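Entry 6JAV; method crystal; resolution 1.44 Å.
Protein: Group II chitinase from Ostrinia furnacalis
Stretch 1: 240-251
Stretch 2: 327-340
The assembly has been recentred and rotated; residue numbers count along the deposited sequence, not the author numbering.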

# COMPACT_ATOMS: atom_id res chain seq x y z
N PRO A 240 12.68 14.22 3.62
CA PRO A 240 12.36 14.63 5.01
C PRO A 240 11.44 13.64 5.70
O PRO A 240 10.54 13.06 5.08
CB PRO A 240 11.66 15.99 4.84
CG PRO A 240 12.04 16.48 3.43
CD PRO A 240 12.22 15.21 2.62
N ALA A 241 11.66 13.44 7.00
CA ALA A 241 10.79 12.54 7.76
C ALA A 241 9.32 12.93 7.62
O ALA A 241 8.44 12.05 7.52
CB ALA A 241 11.19 12.54 9.24
N SER A 242 9.02 14.23 7.63
CA SER A 242 7.63 14.67 7.58
C SER A 242 6.92 14.27 6.30
O SER A 242 5.69 14.24 6.29
CB SER A 242 7.55 16.18 7.74
OG SER A 242 7.94 16.83 6.55
N LYS A 243 7.66 13.96 5.24
CA LYS A 243 7.06 13.58 3.97
C LYS A 243 6.77 12.08 3.89
O LYS A 243 6.04 11.66 2.99
CB LYS A 243 7.97 13.97 2.79
CG LYS A 243 8.20 15.47 2.61
CD LYS A 243 6.94 16.12 2.11
CE LYS A 243 7.11 17.61 1.79
NZ LYS A 243 7.55 17.86 0.40
N ILE A 244 7.29 11.28 4.81
CA ILE A 244 7.15 9.82 4.73
C ILE A 244 5.93 9.36 5.51
O ILE A 244 5.75 9.70 6.69
CB ILE A 244 8.41 9.13 5.26
CG1 ILE A 244 9.60 9.47 4.35
CG2 ILE A 244 8.21 7.61 5.35
CD1 ILE A 244 10.89 9.04 4.95
N VAL A 245 5.10 8.54 4.87
CA VAL A 245 4.12 7.74 5.61
C VAL A 245 4.47 6.28 5.36
O VAL A 245 4.72 5.87 4.22
CB VAL A 245 2.65 8.08 5.25
CG1 VAL A 245 2.36 9.55 5.57
CG2 VAL A 245 2.31 7.80 3.83
N MET A 246 4.53 5.50 6.44
CA MET A 246 4.98 4.12 6.39
C MET A 246 3.81 3.17 6.17
O MET A 246 2.89 3.11 6.99
CB MET A 246 5.70 3.75 7.68
CG MET A 246 6.25 2.33 7.60
SD MET A 246 7.35 2.03 9.00
CE MET A 246 6.14 1.42 10.11
N GLY A 247 3.91 2.37 5.11
CA GLY A 247 2.85 1.41 4.82
C GLY A 247 2.83 0.23 5.78
O GLY A 247 3.87 -0.31 6.19
N MET A 248 1.61 -0.23 6.08
CA MET A 248 1.39 -1.41 6.89
C MET A 248 0.34 -2.29 6.22
O MET A 248 -0.72 -1.78 5.77
CB MET A 248 0.99 -0.99 8.30
CG MET A 248 2.18 -0.36 9.18
SD MET A 248 1.49 0.47 10.60
CE MET A 248 0.98 1.99 9.84
N PRO A 249 0.60 -3.59 6.09
CA PRO A 249 -0.33 -4.50 5.38
C PRO A 249 -1.45 -4.99 6.29
O PRO A 249 -1.22 -5.44 7.42
CB PRO A 249 0.58 -5.67 4.97
CG PRO A 249 1.61 -5.74 6.08
CD PRO A 249 1.83 -4.28 6.55
N MET A 250 -2.68 -4.94 5.77
CA MET A 250 -3.85 -5.52 6.41
C MET A 250 -4.13 -6.92 5.90
O MET A 250 -5.30 -7.35 5.86
CB MET A 250 -5.08 -4.63 6.15
CG MET A 250 -4.88 -3.12 6.52
SD MET A 250 -4.86 -2.73 8.27
CE MET A 250 -3.10 -2.79 8.63
N TYR A 251 -3.10 -7.59 5.40
CA TYR A 251 -3.22 -8.89 4.75
C TYR A 251 -1.92 -9.64 4.96
O TYR A 251 -0.92 -9.09 5.45
CB TYR A 251 -3.49 -8.72 3.23
CG TYR A 251 -2.30 -8.08 2.53
CD1 TYR A 251 -2.17 -6.69 2.50
CD2 TYR A 251 -1.31 -8.87 1.95
CE1 TYR A 251 -1.05 -6.09 1.90
CE2 TYR A 251 -0.19 -8.29 1.38
CZ TYR A 251 -0.08 -6.90 1.35
OH TYR A 251 1.01 -6.30 0.75
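Stretch 2 (327-340) IIKKKVNFIKSLNL

Stretch 2 packs on stretch 1 as a helix laid nearly antiparallel along a β-strand, through an apolar contact in which Met 246 and Met 248 supply most of the strand side, with no direct hydrogen bond across it and one water joining the Gly 247 carbonyl to the Lys 331 side chain. Within stretch 2 the helix covers residues 327-337, having begun earlier in the chain; the strand runs from 244 to 249. Their axes approach to 9.8 Å, and their N-to-C directions differ by 171°, so the C-terminal end of the helix points toward the start of the strand. Together the stretches bury 587 Å².

The register follows from this direction. The CA atoms of Met 248 and Ile 328 are 7.8 Å apart and those of Met 246 and Ile 335 are 7.2 Å apart, whereas beyond the helix the CA atoms of Ala 241 and Leu 340 close to 4.6 Å. Alternation along the strand turns Met 246 and Met 248 toward the helix, while Val 245 points away.

Met 246, with chi1 and chi2 both t, reaches in among the helical residues. Its CE lies 3.6 Å from Ile 335 CG1 and also 3.6 Å from Lys 331 O, and its SD sits at the edge of the Phe 334 ring, 3.7 Å from Phe 334 CD2. Met 248, an m rotamer at chi1, spans from Ile 328 to Ile 335: its SD is 4.1 Å from both Ile 328 CD1 and Val 332 CG2, and its CE is 3.9 Å from Ile 335 CD1. Further along, Met 250 has its CA-to-CB bond directed away, yet its side chain folds back to bring CE within 4.4 Å of Ile 328 CD1.

The CA-to-CB bond of Lys 331 is directed toward the strand, and beyond an m chi1 the side chain is extended, with chi2 to chi4 all t, its aliphatic part lining the contact, with CD 4.1 Å from Met 248 CG. Its charged end is served by water 1, which accepts from Lys 331 NZ at 2.9 Å and donates to Gly 247 O at 2.7 Å.

The helix closes with a Schellman motif: Asn 339 adopts positive phi, and Leu 340 N donates to Ile 335 O at 3.1 Å. Beyond it, the chain lies against the short 3-10 segment 241-243 that precedes the strand. Here the CA-to-CB bond of Ala 241 is directed toward stretch 2, its CB lying 3.6 Å from both Leu 338 O and Asn 339 O. Leu 340 CA makes a CA-H...O contact of 3.4 Å with Ala 241 O, and Leu 340 CD1 lies 4.3 Å from both Ile 244 CG2 and Met 246 CB.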

# COMPACT_ATOMS: atom_id res chain seq x y z
N ILE A 327 2.49 -6.34 16.62
CA ILE A 327 3.54 -5.77 15.77
C ILE A 327 3.13 -4.41 15.21
O ILE A 327 3.99 -3.54 15.00
CB ILE A 327 4.02 -6.74 14.68
CG1 ILE A 327 5.42 -6.38 14.16
CG2 ILE A 327 3.03 -6.77 13.51
CD1 ILE A 327 6.53 -6.57 15.21
N ILE A 328 1.83 -4.20 14.98
CA ILE A 328 1.37 -2.90 14.52
C ILE A 328 1.70 -1.82 15.54
O ILE A 328 2.18 -0.73 15.19
CB ILE A 328 -0.14 -2.98 14.21
CG1 ILE A 328 -0.40 -3.80 12.94
CG2 ILE A 328 -0.74 -1.58 14.14
CD1 ILE A 328 0.04 -3.19 11.62
N LYS A 329 1.47 -2.10 16.83
CA LYS A 329 1.82 -1.12 17.85
C LYS A 329 3.32 -0.83 17.83
O LYS A 329 3.74 0.33 17.97
CB LYS A 329 1.38 -1.58 19.24
CG LYS A 329 -0.13 -1.59 19.42
CD LYS A 329 -0.51 -2.60 20.50
CE LYS A 329 -1.82 -2.25 21.18
NZ LYS A 329 -1.92 -2.91 22.52
N LYS A 330 4.14 -1.87 17.65
CA LYS A 330 5.59 -1.66 17.55
C LYS A 330 5.93 -0.78 16.34
O LYS A 330 6.74 0.15 16.43
CB LYS A 330 6.28 -3.01 17.46
CG LYS A 330 7.79 -2.97 17.40
CD LYS A 330 8.41 -3.00 18.78
CE LYS A 330 9.93 -3.01 18.70
NZ LYS A 330 10.49 -4.30 18.26
N LYS A 331 5.32 -1.08 15.19
CA LYS A 331 5.56 -0.30 13.99
C LYS A 331 5.13 1.16 14.16
O LYS A 331 5.83 2.07 13.68
CB LYS A 331 4.87 -0.94 12.79
CG LYS A 331 5.54 -2.21 12.32
CD LYS A 331 4.84 -2.79 11.11
CE LYS A 331 5.62 -3.98 10.56
NZ LYS A 331 5.06 -4.49 9.28
N VAL A 332 3.99 1.41 14.82
CA VAL A 332 3.56 2.79 15.02
C VAL A 332 4.47 3.52 16.01
O VAL A 332 4.75 4.71 15.85
CB VAL A 332 2.06 2.87 15.39
CG1 VAL A 332 1.65 4.30 15.64
CG2 VAL A 332 1.21 2.27 14.25
N ASN A 333 4.96 2.83 17.05
CA ASN A 333 5.96 3.46 17.91
C ASN A 333 7.22 3.81 17.13
O ASN A 333 7.84 4.85 17.38
CB ASN A 333 6.27 2.55 19.10
CG ASN A 333 5.25 2.71 20.21
OD1 ASN A 333 4.55 1.76 20.57
ND2 ASN A 333 5.16 3.91 20.76
N PHE A 334 7.58 2.98 16.15
CA PHE A 334 8.71 3.28 15.26
C PHE A 334 8.44 4.54 14.44
O PHE A 334 9.29 5.43 14.34
CB PHE A 334 8.95 2.06 14.37
CG PHE A 334 9.95 2.25 13.27
CD1 PHE A 334 11.30 2.06 13.51
CD2 PHE A 334 9.54 2.56 11.97
CE1 PHE A 334 12.24 2.19 12.48
CE2 PHE A 334 10.48 2.71 10.94
CZ PHE A 334 11.83 2.52 11.20
N ILE A 335 7.23 4.65 13.88
CA ILE A 335 6.82 5.86 13.15
C ILE A 335 7.00 7.10 14.02
O ILE A 335 7.62 8.10 13.59
CB ILE A 335 5.36 5.70 12.68
CG1 ILE A 335 5.29 4.66 11.55
CG2 ILE A 335 4.73 7.07 12.25
CD1 ILE A 335 3.81 4.28 11.21
N LYS A 336 6.49 7.04 15.25
CA LYS A 336 6.57 8.18 16.15
C LYS A 336 8.02 8.48 16.53
O LYS A 336 8.43 9.65 16.57
CB LYS A 336 5.74 7.88 17.40
CG LYS A 336 4.23 7.78 17.13
CD LYS A 336 3.43 7.73 18.45
CE LYS A 336 3.72 6.46 19.21
NZ LYS A 336 2.90 6.25 20.46
N SER A 337 8.81 7.43 16.79
CA SER A 337 10.20 7.62 17.20
C SER A 337 11.02 8.37 16.16
O SER A 337 11.94 9.13 16.52
CB SER A 337 10.84 6.27 17.51
OG SER A 337 11.16 5.52 16.33
N LEU A 338 10.74 8.16 14.87
CA LEU A 338 11.44 8.82 13.77
C LEU A 338 10.76 10.10 13.32
O LEU A 338 11.22 10.72 12.36
CB LEU A 338 11.57 7.86 12.58
CG LEU A 338 12.51 6.65 12.73
CD1 LEU A 338 12.56 5.87 11.43
CD2 LEU A 338 13.92 7.07 13.14
N ASN A 339 9.66 10.49 13.98
CA ASN A 339 8.91 11.69 13.62
C ASN A 339 8.44 11.68 12.17
O ASN A 339 8.39 12.73 11.52
CB ASN A 339 9.70 12.97 13.94
CG ASN A 339 9.86 13.16 15.42
OD1 ASN A 339 8.89 13.39 16.11
ND2 ASN A 339 11.09 13.03 15.91
N LEU A 340 8.09 10.49 11.67
CA LEU A 340 7.60 10.38 10.31
C LEU A 340 6.26 11.09 10.18
O LEU A 340 5.59 11.42 11.17
CB LEU A 340 7.44 8.92 9.87
CG LEU A 340 8.66 8.02 10.00
CD1 LEU A 340 8.34 6.61 9.50
CD2 LEU A 340 9.87 8.59 9.24
O HOH W 1 5.20 -2.37 7.37